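Alpha/beta hydrolase (PDB 6TJ2) is an extracellular esterase that probably hydrolyses methyl salicylate to salicylic acid, much like tobacco salicylic acid binding protein 2. Local coordinates at residues A[48-53]-A[111-116]. Sequence-based numbering, arbitrary orientation.
Sequences VLIHGS and FILLGH
V48 CG2 stands anti to its carbonyl carbon, while F111 CG sits between its backbone N and carbonyl carbon (chi1 60°). This places V48 CG2 over one ring face, off toward the rim, 3.9 Å from the F111 ring centroid, as a CH-pi contact. On the same face of the sheet, L113 CD1 reaches V48 CG1 (3.9 Å) and I50 CG1. L113 and I50 touch helix 119-129, which covers this side. On the other face L49 and L114 lie side by side, L49 CD2 being 3.9 Å from L114 CB.

The backbones form a parallel ladder between two inner strands of the alpha/beta-hydrolase sheet. V48 N donates to I112 O and L114 N to V48 O, both nearly straight. I50 N to L114 O is more bent (157°). H116 N to I50 O closes the ladder at 3.1 Å. Beyond it a water accepts from G52 N (2.8 Å) and bonds H116 ND1.

H51 ND1 donates in its ring plane to a lone pair of G52 O (2.7 Å), and H51 NE2 bonds E78, so both ring nitrogens are held. The ladder holds strand 111-116 in register up to G115, where the probable nucleophile elbow begins.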
# COMPACT_ATOMS: atom_id res chain seq x y z
N VAL A 48 3.20 5.00 27.53
CA VAL A 48 4.07 3.91 28.02
C VAL A 48 4.51 3.13 26.79
O VAL A 48 3.65 2.49 26.15
CB VAL A 48 3.36 3.02 29.05
CG1 VAL A 48 4.25 1.88 29.49
CG2 VAL A 48 2.94 3.82 30.29
N LEU A 49 5.79 3.23 26.43
CA LEU A 49 6.34 2.68 25.18
C LEU A 49 7.04 1.37 25.48
O LEU A 49 7.94 1.39 26.32
CB LEU A 49 7.29 3.64 24.49
CG LEU A 49 6.76 5.06 24.28
CD1 LEU A 49 7.82 5.88 23.61
CD2 LEU A 49 5.50 5.07 23.43
N ILE A 50 6.64 0.31 24.81
CA ILE A 50 7.17 -1.08 25.00
C ILE A 50 7.92 -1.48 23.75
O ILE A 50 7.30 -1.67 22.69
CB ILE A 50 6.02 -2.02 25.33
CG1 ILE A 50 5.14 -1.54 26.49
CG2 ILE A 50 6.59 -3.43 25.53
CD1 ILE A 50 5.93 -1.30 27.79
N HIS A 51 9.23 -1.61 23.88
CA HIS A 51 10.08 -2.05 22.77
C HIS A 51 9.80 -3.52 22.44
O HIS A 51 9.23 -4.25 23.26
CB HIS A 51 11.55 -1.80 23.02
CG HIS A 51 12.18 -2.65 24.09
ND1 HIS A 51 12.50 -3.98 23.88
CD2 HIS A 51 12.48 -2.39 25.38
CE1 HIS A 51 13.05 -4.47 24.99
NE2 HIS A 51 13.04 -3.53 25.93
N GLY A 52 10.34 -3.94 21.32
CA GLY A 52 10.26 -5.32 20.88
C GLY A 52 11.57 -6.04 20.98
O GLY A 52 12.44 -5.69 21.81
N SER A 53 11.71 -7.11 20.23
CA SER A 53 12.89 -8.00 20.30
C SER A 53 14.11 -7.33 19.66
O SER A 53 14.00 -6.39 18.81
CB SER A 53 12.61 -9.32 19.67
OG SER A 53 11.56 -9.99 20.31
N PHE A 111 -3.29 6.15 30.40
CA PHE A 111 -2.14 6.24 29.50
C PHE A 111 -2.43 5.48 28.20
O PHE A 111 -3.26 4.56 28.10
CB PHE A 111 -0.85 5.79 30.19
CG PHE A 111 -0.82 4.39 30.69
CD1 PHE A 111 -0.58 3.29 29.85
CD2 PHE A 111 -1.03 4.14 32.03
CE1 PHE A 111 -0.54 2.01 30.37
CE2 PHE A 111 -1.04 2.86 32.52
CZ PHE A 111 -0.81 1.78 31.70
N ILE A 112 -1.63 5.87 27.24
CA ILE A 112 -1.57 5.20 25.92
C ILE A 112 -0.52 4.11 26.02
O ILE A 112 0.66 4.44 26.26
CB ILE A 112 -1.22 6.20 24.81
CG1 ILE A 112 -2.22 7.36 24.80
CG2 ILE A 112 -1.17 5.50 23.47
CD1 ILE A 112 -1.81 8.50 24.06
N LEU A 113 -0.90 2.85 25.88
CA LEU A 113 0.05 1.73 25.97
C LEU A 113 0.42 1.40 24.53
O LEU A 113 -0.46 0.93 23.76
CB LEU A 113 -0.60 0.55 26.68
CG LEU A 113 0.32 -0.66 26.87
CD1 LEU A 113 1.55 -0.28 27.71
CD2 LEU A 113 -0.49 -1.79 27.53
N LEU A 114 1.68 1.63 24.15
CA LEU A 114 2.13 1.50 22.74
C LEU A 114 3.22 0.47 22.67
O LEU A 114 4.21 0.60 23.43
CB LEU A 114 2.56 2.88 22.25
CG LEU A 114 2.93 2.99 20.76
CD1 LEU A 114 2.70 4.43 20.30
CD2 LEU A 114 4.34 2.54 20.49
N GLY A 115 3.11 -0.50 21.79
CA GLY A 115 4.13 -1.55 21.60
C GLY A 115 4.61 -1.59 20.18
O GLY A 115 3.82 -1.33 19.26
N HIS A 116 5.89 -1.85 19.99
CA HIS A 116 6.55 -2.08 18.69
C HIS A 116 6.94 -3.53 18.58
O HIS A 116 7.40 -4.10 19.58
CB HIS A 116 7.72 -1.14 18.55
CG HIS A 116 8.49 -1.24 17.30
ND1 HIS A 116 9.57 -2.03 17.18
CD2 HIS A 116 8.34 -0.61 16.10
CE1 HIS A 116 10.11 -1.87 15.98
NE2 HIS A 116 9.39 -1.00 15.33
O HOH W 1 11.62 -2.23 19.49